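Local coordinates for protein chymotrypsin-like serine protease (Equine arteritis virus, PDB 1MBM) that cleaves peptide bonds as the chymotrypsin-like serine proteinase nsp4, and probably processes the viral replicase polyprotein, at residues W20-N23 against N24-V27; S68-P71 against G72-Q76. All coordinates share one frame; numbering follows the deposited sequence.

Contact 1 is the tip of the hairpin formed by strands 14-22 and 25-31 in the first beta barrel. Contact 2 lies in the connection from that barrel to strand 85-91 of the second sheet. Their centres are about 8 Å apart, and the connection of contact 2 runs along the hairpin edge. Thr21 N is 2.9 Å from Pro75 O, a probable hydrogen bond. Thr21 OG1 is 3.0 Å from Trp74 O, also probably bonded. Trp20 CB packs at 3.5 Å from Pro75 O. Strand 25-31 leads directly into helix 32-35, which carries His33 of the probable Ser114-His33-Asp59 triad. Asp59 also belongs to the first barrel's part of the chain, whereas Ser114 precedes strand 117-120 of the second sheet.

Contact 1: residues W20-N23 against N24-V27; sequences WTRN and NEVV
Trp20 pairs with Val27 through two backbone hydrogen bonds. Trp20 N donates to Val27 O at 2.8 Å, and Val27 N donates back to Trp20 O, also at 2.8 Å. Val26 CA also approaches Trp20 O, at 3.4 Å, as a CA-H...O contact. The indole carries CD1 to within 3.6 Å of Val27 O, which sits at the ring edge. Its NE1 is bonded to Ser18 OG, within the same strand. Thr21 faces Val26 as the non-hydrogen-bonded pair, on the opposite side of the sheet from Trp20 and Val27. Arg22 and Glu25 form the last hydrogen-bonded pair, with Arg22 N on Glu25 O and Glu25 N on Arg22 O. They end a type I' beta turn whose corners, Asn23 and Asn24, have the positive phi it requires. The Arg22 and Glu25 side chains lie side by side and point the same way. The Arg22 chain bends about its CG-CD bond (chi3 53°), which brings the NE edge to the carboxylate. The salt bridge is made of two hydrogen bonds to the single oxygen Glu25 OE2. Arg22 NE reaches it at 2.8 Å from the anti side, and Arg22 NH2 at 2.9 Å from above the carboxylate plane, both on one face of it. OE2 lies close to the guanidinium plane, but the two groups are turned 66° against each other. Glu25 CG stands between the backbone N and carbonyl carbon (chi1 84°), which leaves CG 3.1 Å from Arg22 O. Val27 CG2 lies over one guanidinium face, offset toward its rim, 3.6 Å from Arg22 NH2. Arg22 NH2 has a second salt bridge, to Glu62. Two carboxylates thus share one guanidinium, which probably favours the charged arginine and partly offsets the repulsion between the two acids.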
# COMPACT_ATOMS: atom_id res chain seq x y z
N TRP A 20 2.03 -9.12 11.25
CA TRP A 20 2.63 -8.23 12.24
C TRP A 20 2.38 -8.66 13.66
O TRP A 20 1.55 -9.53 13.92
CB TRP A 20 2.05 -6.82 12.08
CG TRP A 20 1.98 -6.33 10.67
CD1 TRP A 20 1.03 -6.64 9.74
CD2 TRP A 20 2.90 -5.44 10.03
NE1 TRP A 20 1.30 -6.00 8.55
CE2 TRP A 20 2.45 -5.26 8.71
CE3 TRP A 20 4.07 -4.79 10.44
CZ2 TRP A 20 3.13 -4.45 7.79
CZ3 TRP A 20 4.74 -3.98 9.52
CH2 TRP A 20 4.27 -3.82 8.22
N THR A 21 3.09 -8.03 14.60
CA THR A 21 2.88 -8.27 16.02
C THR A 21 2.23 -7.04 16.65
O THR A 21 2.58 -5.91 16.32
CB THR A 21 4.24 -8.57 16.71
OG1 THR A 21 4.74 -9.83 16.26
CG2 THR A 21 4.05 -8.78 18.21
N ARG A 22 1.26 -7.27 17.54
CA ARG A 22 0.60 -6.21 18.30
C ARG A 22 0.05 -6.77 19.63
O ARG A 22 -0.78 -7.67 19.63
CB ARG A 22 -0.54 -5.60 17.48
CG ARG A 22 -1.19 -4.37 18.11
CD ARG A 22 -2.43 -3.88 17.36
NE ARG A 22 -3.40 -4.96 17.18
CZ ARG A 22 -4.32 -4.98 16.23
NH1 ARG A 22 -4.41 -3.99 15.36
NH2 ARG A 22 -5.17 -6.00 16.16
N ASN A 23 0.53 -6.25 20.76
CA ASN A 23 0.05 -6.67 22.09
C ASN A 23 -0.23 -8.17 22.26
O ASN A 23 -1.36 -8.58 22.57
CB ASN A 23 -1.21 -5.88 22.47
CG ASN A 23 -1.00 -4.39 22.37
OD1 ASN A 23 0.06 -3.88 22.70
ND2 ASN A 23 -2.02 -3.68 21.90
N ASN A 24 0.80 -8.99 22.02
CA ASN A 24 0.71 -10.44 22.18
C ASN A 24 -0.22 -11.16 21.19
O ASN A 24 -0.57 -12.32 21.37
CB ASN A 24 0.35 -10.82 23.62
CG ASN A 24 0.89 -12.18 24.01
OD1 ASN A 24 2.11 -12.39 24.01
ND2 ASN A 24 0.00 -13.10 24.34
N GLU A 25 -0.63 -10.45 20.15
CA GLU A 25 -1.43 -11.09 19.11
C GLU A 25 -0.69 -10.93 17.78
O GLU A 25 0.17 -10.06 17.63
CB GLU A 25 -2.86 -10.53 19.06
CG GLU A 25 -3.04 -9.25 18.26
CD GLU A 25 -4.31 -8.51 18.63
OE1 GLU A 25 -5.33 -9.17 18.93
OE2 GLU A 25 -4.29 -7.25 18.62
N VAL A 26 -1.00 -11.83 16.85
CA VAL A 26 -0.42 -11.78 15.52
C VAL A 26 -1.48 -11.21 14.60
O VAL A 26 -2.61 -11.70 14.57
CB VAL A 26 0.03 -13.19 15.07
CG1 VAL A 26 0.36 -13.21 13.59
CG2 VAL A 26 1.23 -13.63 15.90
N VAL A 27 -1.14 -10.14 13.89
CA VAL A 27 -2.10 -9.42 13.06
C VAL A 27 -1.84 -9.61 11.58
O VAL A 27 -0.71 -9.49 11.11
CB VAL A 27 -2.08 -7.91 13.38
CG1 VAL A 27 -3.17 -7.18 12.60
CG2 VAL A 27 -2.24 -7.68 14.87

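Contact 2: residues S68-P71 against G72-Q76; sequences SELP and GNWPQ
Leu70 O accepts the indole N-H of Trp74, with NE1 at 2.9 Å. The bond is almost straight, 177° at the hydrogen. The oxygen lies in the indole plane, at the ring edge. Seen from the carbonyl, however, NE1 stands above the carbonyl plane, 39° out of it. Trp74 CG lies beside its own backbone N (chi1 -45°), and this turns the indole back toward the residues before it. Pro71 O comes near the benzo part of the ring, 3.3 Å from Trp74 CZ2, at an oblique angle. Leu70 CG touches the same Trp74 CZ2 at 4.1 Å, and the two side chains cross at about a right angle. Gly72 CA lies over one face of the indole, offset toward the rim. Gly72 adopts backbone angles suited to glycine. Asn73 is the centre of an inverse gamma turn, closed by a weak bond from Trp74 N to Gly72 O. The Trp74 side chain reaches back along the loop to Leu70. Leu70 and Trp74 both pack on Val19, Val26 and Ile45, so the turn rests on strands 14-22, 25-31 and 40-45 of the first barrel. The indole thus makes two kinds of contact: its apolar rings pack on the barrel, while its one polar atom is satisfied by a main-chain carbonyl of the same loop.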
# COMPACT_ATOMS: atom_id res chain seq x y z
N SER A 68 1.25 -19.30 18.30
CA SER A 68 1.18 -20.76 18.17
C SER A 68 0.52 -21.21 16.86
O SER A 68 0.66 -22.35 16.44
CB SER A 68 0.46 -21.37 19.37
OG SER A 68 -0.78 -20.73 19.60
N GLU A 69 -0.20 -20.30 16.22
CA GLU A 69 -0.87 -20.60 14.96
C GLU A 69 -0.06 -20.12 13.77
O GLU A 69 -0.09 -20.72 12.70
CB GLU A 69 -2.25 -19.94 14.93
CG GLU A 69 -3.24 -20.56 15.89
CD GLU A 69 -3.38 -22.05 15.66
OE1 GLU A 69 -3.64 -22.45 14.50
OE2 GLU A 69 -3.23 -22.82 16.62
N LEU A 70 0.65 -19.02 13.98
CA LEU A 70 1.46 -18.39 12.94
C LEU A 70 2.75 -17.86 13.58
O LEU A 70 2.87 -16.66 13.81
CB LEU A 70 0.68 -17.24 12.31
CG LEU A 70 1.12 -16.54 11.03
CD1 LEU A 70 1.40 -17.53 9.92
CD2 LEU A 70 0.04 -15.54 10.58
N PRO A 71 3.69 -18.76 13.88
CA PRO A 71 4.96 -18.37 14.52
C PRO A 71 5.90 -17.59 13.61
O PRO A 71 5.91 -17.77 12.40
CB PRO A 71 5.59 -19.72 14.88
CG PRO A 71 5.05 -20.65 13.86
CD PRO A 71 3.61 -20.22 13.68
N GLY A 72 6.71 -16.74 14.22
CA GLY A 72 7.67 -15.96 13.47
C GLY A 72 7.96 -14.64 14.15
O GLY A 72 7.18 -14.18 14.99
N ASN A 73 9.07 -14.03 13.79
CA ASN A 73 9.44 -12.75 14.36
C ASN A 73 8.85 -11.62 13.53
O ASN A 73 9.56 -10.90 12.83
CB ASN A 73 10.96 -12.62 14.44
CG ASN A 73 11.39 -11.59 15.45
OD1 ASN A 73 10.69 -11.34 16.44
ND2 ASN A 73 12.54 -10.97 15.21
N TRP A 74 7.53 -11.47 13.61
CA TRP A 74 6.84 -10.46 12.84
C TRP A 74 7.10 -9.07 13.41
O TRP A 74 7.10 -8.89 14.63
CB TRP A 74 5.33 -10.76 12.80
CG TRP A 74 5.01 -12.20 12.51
CD1 TRP A 74 4.34 -13.07 13.34
CD2 TRP A 74 5.33 -12.95 11.33
NE1 TRP A 74 4.22 -14.30 12.73
CE2 TRP A 74 4.82 -14.25 11.50
CE3 TRP A 74 5.99 -12.64 10.14
CZ2 TRP A 74 4.95 -15.24 10.53
CZ3 TRP A 74 6.12 -13.62 9.18
CH2 TRP A 74 5.61 -14.91 9.38
N PRO A 75 7.33 -8.09 12.53
CA PRO A 75 7.60 -6.71 12.95
C PRO A 75 6.41 -6.12 13.70
O PRO A 75 5.27 -6.50 13.43
CB PRO A 75 7.83 -5.98 11.63
CG PRO A 75 7.13 -6.86 10.61
CD PRO A 75 7.39 -8.25 11.07
N GLN A 76 6.69 -5.22 14.64
CA GLN A 76 5.64 -4.58 15.42
C GLN A 76 4.73 -3.77 14.51
O GLN A 76 5.20 -3.09 13.60
CB GLN A 76 6.25 -3.68 16.49
CG GLN A 76 5.31 -3.38 17.64
CD GLN A 76 5.17 -4.55 18.59
OE1 GLN A 76 6.01 -5.45 18.59
NE2 GLN A 76 4.13 -4.54 19.42